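Local coordinates for protein cellulase (Uncultured bacterium, PDB 6XSO) that probably hydrolyses internal beta-1,4 linkages of cellulose and related plant polysaccharides as a broad-specificity GH5_4 endoglucanase, at residues Asp114-Asn120 and Asp166-Glu171; Tyr150-Trp154 and Phe170-Asn174. All coordinates share one frame. Residues are numbered along the deposited sequence.

Interaction 1: Asp114-Asn120 and Asp166-Glu171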
# COMPACT_ATOMS: atom_id res chain seq x y z
N ASP A 114 -12.85 -3.51 13.89
CA ASP A 114 -13.67 -3.74 12.70
C ASP A 114 -13.25 -2.84 11.55
O ASP A 114 -14.07 -2.46 10.70
CB ASP A 114 -15.16 -3.63 13.00
CG ASP A 114 -15.98 -4.46 12.03
OD1 ASP A 114 -15.61 -5.63 11.77
OD2 ASP A 114 -16.99 -3.93 11.51
N MET A 115 -11.97 -2.49 11.50
CA MET A 115 -11.41 -1.83 10.34
C MET A 115 -10.78 -2.86 9.41
O MET A 115 -10.36 -3.94 9.84
CB MET A 115 -10.34 -0.80 10.76
CG MET A 115 -10.93 0.45 11.46
SD MET A 115 -9.72 1.79 11.74
CE MET A 115 -8.79 1.02 13.02
N TYR A 116 -10.71 -2.52 8.13
CA TYR A 116 -9.92 -3.30 7.18
C TYR A 116 -8.43 -3.13 7.48
O TYR A 116 -7.98 -2.11 7.99
CB TYR A 116 -10.18 -2.83 5.75
CG TYR A 116 -11.54 -3.16 5.24
CD1 TYR A 116 -12.63 -2.35 5.55
CD2 TYR A 116 -11.76 -4.28 4.48
CE1 TYR A 116 -13.90 -2.66 5.10
CE2 TYR A 116 -13.01 -4.60 4.03
CZ TYR A 116 -14.07 -3.78 4.33
OH TYR A 116 -15.32 -4.10 3.88
N CYS A 117 -7.65 -4.16 7.13
CA CYS A 117 -6.20 -4.14 7.31
C CYS A 117 -5.54 -4.66 6.04
O CYS A 117 -5.86 -5.75 5.57
CB CYS A 117 -5.77 -5.01 8.49
SG CYS A 117 -4.02 -4.82 8.89
N ILE A 118 -4.64 -3.87 5.46
CA ILE A 118 -3.81 -4.30 4.33
C ILE A 118 -2.40 -4.56 4.86
O ILE A 118 -1.80 -3.68 5.48
CB ILE A 118 -3.77 -3.23 3.23
CG1 ILE A 118 -5.15 -2.96 2.62
CG2 ILE A 118 -2.77 -3.63 2.13
CD1 ILE A 118 -5.18 -1.66 1.76
N ILE A 119 -1.84 -5.74 4.56
CA ILE A 119 -0.43 -6.01 4.81
C ILE A 119 0.26 -6.23 3.47
O ILE A 119 -0.35 -6.76 2.53
CB ILE A 119 -0.14 -7.21 5.74
CG1 ILE A 119 -0.84 -8.46 5.23
CG2 ILE A 119 -0.57 -6.86 7.17
CD1 ILE A 119 -0.44 -9.72 6.03
N ASN A 120 1.51 -5.80 3.36
CA ASN A 120 2.20 -5.85 2.07
C ASN A 120 3.64 -6.35 2.23
O ASN A 120 4.05 -6.85 3.28
CB ASN A 120 2.16 -4.49 1.34
CG ASN A 120 3.15 -3.48 1.93
OD1 ASN A 120 3.73 -3.70 2.99
ND2 ASN A 120 3.35 -2.37 1.23
N ASP A 166 -12.66 -11.38 5.64
CA ASP A 166 -12.41 -10.51 4.50
C ASP A 166 -11.95 -9.10 4.89
O ASP A 166 -11.62 -8.33 3.99
CB ASP A 166 -13.58 -10.50 3.50
CG ASP A 166 -14.83 -9.79 4.00
OD1 ASP A 166 -14.85 -9.29 5.14
OD2 ASP A 166 -15.80 -9.73 3.21
N LYS A 167 -11.82 -8.80 6.18
CA LYS A 167 -11.24 -7.52 6.56
C LYS A 167 -9.74 -7.47 6.33
O LYS A 167 -9.17 -6.37 6.27
CB LYS A 167 -11.53 -7.22 8.03
CG LYS A 167 -12.98 -6.88 8.32
CD LYS A 167 -13.38 -5.56 7.70
CE LYS A 167 -14.72 -5.04 8.27
NZ LYS A 167 -15.87 -5.81 7.75
N VAL A 168 -9.08 -8.61 6.14
CA VAL A 168 -7.64 -8.67 5.90
C VAL A 168 -7.40 -8.86 4.40
O VAL A 168 -7.86 -9.84 3.81
CB VAL A 168 -6.96 -9.77 6.72
CG1 VAL A 168 -5.48 -9.86 6.34
CG2 VAL A 168 -7.10 -9.50 8.21
N LEU A 169 -6.65 -7.93 3.82
CA LEU A 169 -6.25 -7.95 2.42
C LEU A 169 -4.73 -8.01 2.33
O LEU A 169 -4.02 -7.55 3.23
CB LEU A 169 -6.72 -6.69 1.66
CG LEU A 169 -8.21 -6.61 1.32
CD1 LEU A 169 -9.01 -6.10 2.52
CD2 LEU A 169 -8.46 -5.72 0.10
N PHE A 170 -4.23 -8.60 1.24
CA PHE A 170 -2.80 -8.66 0.98
C PHE A 170 -2.45 -7.82 -0.24
O PHE A 170 -3.19 -7.80 -1.23
CB PHE A 170 -2.33 -10.09 0.65
CG PHE A 170 -2.65 -11.14 1.69
CD1 PHE A 170 -2.81 -10.84 3.04
CD2 PHE A 170 -2.75 -12.47 1.29
CE1 PHE A 170 -3.09 -11.86 3.96
CE2 PHE A 170 -3.02 -13.48 2.20
CZ PHE A 170 -3.19 -13.17 3.53
N GLU A 171 -1.28 -7.16 -0.20
CA GLU A 171 -0.77 -6.32 -1.28
C GLU A 171 0.59 -6.85 -1.74
O GLU A 171 1.50 -7.00 -0.93
CB GLU A 171 -0.67 -4.87 -0.82
CG GLU A 171 0.19 -3.95 -1.67
CD GLU A 171 0.52 -2.66 -0.93
OE1 GLU A 171 -0.29 -2.26 -0.06
OE2 GLU A 171 1.56 -2.03 -1.24
O HOH W 1 -17.98 -4.46 9.06
O HOH W 2 -16.06 -7.92 10.06
O HOH W 3 -17.33 -3.64 5.82
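Strands 116-119 and 168-171 run parallel. Their axes come within 4.8 Å and their directions differ by 25°. The pairs are C117 with V168, I118 with L169 and I119 with F170. Four backbone hydrogen bonds join the two segments: C117 N to K167 O (2.8 Å), L169 N to C117 O (2.9 Å), I119 N to L169 O (3.1 Å) and E171 N to I119 O (2.9 Å). C117, V168, I119 and F170 point to one face, toward helices 97-111 and 140-161. I118 and L169 point to the other face. At the N-terminal end K167 lies over the Y116 ring. Its CD sits 3.6 Å from the ring centroid, a CH-pi contact, and its NZ makes an off-centre cation-pi contact at 4.8 Å. D114 OD1 and K167 NZ are 4.0 Å apart, too far for a salt bridge, and waters 1 and 2 bridge the two side chains. Water 3 links Y116 OH to K167 NZ, and Y116 OH also hydrogen-bonds to E20. At the C-terminal end N120 ND2 donates to E171 OE2 (3.1 Å). R80 forms a salt bridge with E171, and N120 OD1 accepts from V83 N. These are neighbouring third and fourth strands of a (beta/alpha)8 TIM barrel, the fold of GH5 enzymes.

Interaction 2: Tyr150-Trp154 and Phe170-Asn174; sequences YEYLW and FESYN
This contact packs a helix on a strand end in the TIM barrel. Helix 140-161 belongs to the beta-alpha-beta unit that leads into strand 168-171. Build residues 150-154 as one regular turn, with W154 N hydrogen-bonded to Y150 O at 3.0 Å. The two side chains that meet segment 170-174, Y150 and W154, are four residues apart and lie on the same side of the helix, with Y150 on the loop after the strand and W154 on both strand and loop. Residues 170 and 171 are extended. S172 takes helical angles (-59/-47), and Y173 is extended again (-171/156). The nearest CA pair is W154 and S172, 8.3 Å apart.

Y150 has a t rotamer, and its CA-CB bond points toward segment 170-174. Its OH donates to S172 O at 2.8 Å. The same OH lies 3.5 Å from Y173 CD2, at the edge of that ring. Y173 OH itself hydrogen-bonds to N232 O. The CA-CB bond of W154 also points toward segment 170-174, with chi1 near -91° and chi2 near 114°. The edge of its ring faces the backbone, with CZ2 3.1 Å from E171 O. Its six-membered ring meets the F170 ring obliquely, centroids 5.4 Å apart and planes at 35°, and CZ3 touches F170 CB at 3.6 Å. F213 of helix 196-219 meets W154 edge-to-face. In GH5 enzymes an Asn-Glu pair carrying the acid/base glutamate follows the fourth strand, and N174 is consistent with its asparagine. One carbonyl ties the helix to this turn: besides Y150 OH, S172 O accepts W154 NE1 at 3.1 Å.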
# COMPACT_ATOMS: atom_id res chain seq x y z
N TYR A 150 10.27 -15.19 -3.67
CA TYR A 150 9.11 -14.32 -3.53
C TYR A 150 7.82 -15.12 -3.35
O TYR A 150 7.00 -14.80 -2.47
CB TYR A 150 9.02 -13.41 -4.76
CG TYR A 150 7.81 -12.52 -4.79
CD1 TYR A 150 6.69 -12.85 -5.54
CD2 TYR A 150 7.81 -11.31 -4.11
CE1 TYR A 150 5.59 -12.02 -5.58
CE2 TYR A 150 6.70 -10.50 -4.14
CZ TYR A 150 5.61 -10.86 -4.88
OH TYR A 150 4.49 -10.07 -4.95
N GLU A 151 7.63 -16.16 -4.15
CA GLU A 151 6.48 -17.04 -3.96
C GLU A 151 6.51 -17.70 -2.58
O GLU A 151 5.47 -17.80 -1.93
CB GLU A 151 6.39 -18.08 -5.09
CG GLU A 151 6.02 -17.46 -6.44
CD GLU A 151 5.70 -18.46 -7.54
OE1 GLU A 151 5.52 -19.66 -7.26
OE2 GLU A 151 5.61 -18.03 -8.71
N TYR A 152 7.68 -18.14 -2.12
CA TYR A 152 7.76 -18.75 -0.79
C TYR A 152 7.40 -17.76 0.30
O TYR A 152 6.70 -18.11 1.27
CB TYR A 152 9.16 -19.34 -0.57
CG TYR A 152 9.46 -19.97 0.78
CD1 TYR A 152 10.71 -19.84 1.34
CD2 TYR A 152 8.50 -20.69 1.48
CE1 TYR A 152 11.02 -20.41 2.55
CE2 TYR A 152 8.79 -21.26 2.71
CZ TYR A 152 10.05 -21.11 3.24
OH TYR A 152 10.36 -21.70 4.47
N LEU A 153 7.86 -16.51 0.17
CA LEU A 153 7.47 -15.48 1.13
C LEU A 153 5.95 -15.31 1.19
O LEU A 153 5.36 -15.28 2.28
CB LEU A 153 8.16 -14.17 0.80
CG LEU A 153 7.78 -12.94 1.61
CD1 LEU A 153 8.02 -13.19 3.08
CD2 LEU A 153 8.57 -11.73 1.12
N TRP A 154 5.30 -15.21 0.02
CA TRP A 154 3.85 -15.04 0.02
C TRP A 154 3.12 -16.29 0.49
O TRP A 154 2.08 -16.17 1.15
CB TRP A 154 3.34 -14.52 -1.32
CG TRP A 154 3.31 -13.04 -1.28
CD1 TRP A 154 4.06 -12.18 -2.02
CD2 TRP A 154 2.50 -12.24 -0.41
NE1 TRP A 154 3.76 -10.88 -1.66
CE2 TRP A 154 2.82 -10.90 -0.67
CE3 TRP A 154 1.56 -12.55 0.59
CZ2 TRP A 154 2.21 -9.86 0.01
CZ3 TRP A 154 0.94 -11.50 1.25
CH2 TRP A 154 1.29 -10.18 0.96
N PHE A 170 -4.23 -8.60 1.24
CA PHE A 170 -2.80 -8.66 0.98
C PHE A 170 -2.45 -7.82 -0.24
O PHE A 170 -3.19 -7.80 -1.23
CB PHE A 170 -2.33 -10.09 0.65
CG PHE A 170 -2.65 -11.14 1.69
CD1 PHE A 170 -2.81 -10.84 3.04
CD2 PHE A 170 -2.75 -12.47 1.29
CE1 PHE A 170 -3.09 -11.86 3.96
CE2 PHE A 170 -3.02 -13.48 2.20
CZ PHE A 170 -3.19 -13.17 3.53
N GLU A 171 -1.28 -7.16 -0.20
CA GLU A 171 -0.77 -6.32 -1.28
C GLU A 171 0.59 -6.85 -1.74
O GLU A 171 1.50 -7.00 -0.93
CB GLU A 171 -0.67 -4.87 -0.82
CG GLU A 171 0.19 -3.95 -1.67
CD GLU A 171 0.52 -2.66 -0.93
OE1 GLU A 171 -0.29 -2.26 -0.06
OE2 GLU A 171 1.56 -2.03 -1.24
N SER A 172 0.70 -7.06 -3.05
CA SER A 172 1.79 -7.84 -3.63
C SER A 172 3.19 -7.30 -3.32
O SER A 172 4.11 -8.08 -3.04
CB SER A 172 1.57 -7.90 -5.15
OG SER A 172 1.50 -6.59 -5.72
N TYR A 173 3.40 -6.00 -3.49
CA TYR A 173 4.71 -5.34 -3.41
C TYR A 173 4.40 -3.85 -3.43
O TYR A 173 3.36 -3.42 -3.94
CB TYR A 173 5.71 -5.75 -4.56
CG TYR A 173 5.02 -5.73 -5.90
CD1 TYR A 173 4.69 -4.52 -6.49
CD2 TYR A 173 4.62 -6.91 -6.53
CE1 TYR A 173 3.98 -4.47 -7.65
CE2 TYR A 173 3.89 -6.86 -7.69
CZ TYR A 173 3.55 -5.65 -8.22
OH TYR A 173 2.80 -5.62 -9.36
N ASN A 174 5.32 -3.05 -2.88
CA ASN A 174 5.06 -1.62 -2.68
C ASN A 174 5.38 -0.74 -3.88
O ASN A 174 4.48 -0.38 -4.65
CB ASN A 174 5.81 -1.16 -1.41
CG ASN A 174 5.64 0.30 -1.16
OD1 ASN A 174 4.51 0.82 -1.24
ND2 ASN A 174 6.74 1.00 -0.84

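Overall arrangement
Interactions 1 and 2 share F170 and E171, and their centres lie about 14 Å apart. Strand 116-119, helix 140-161 and strand 168-171 form one beta-alpha-beta unit. Interaction 1 is its sheet pairing, and interaction 2 packs the helix against the end of the second strand. The contacts meet where N120 ND2 is 3.8 Å from N174 CB and where I119 O is 4.1 Å from W154 CH2. R80 forms a salt bridge with E171 and a hydrogen bond with N174, and N232 hydrogen-bonds to both. This polar cluster lies at the C-terminal ends of the strands, where GH5 barrels hold the active site. The Y150 side chain is about 8 Å from a bound PEG molecule.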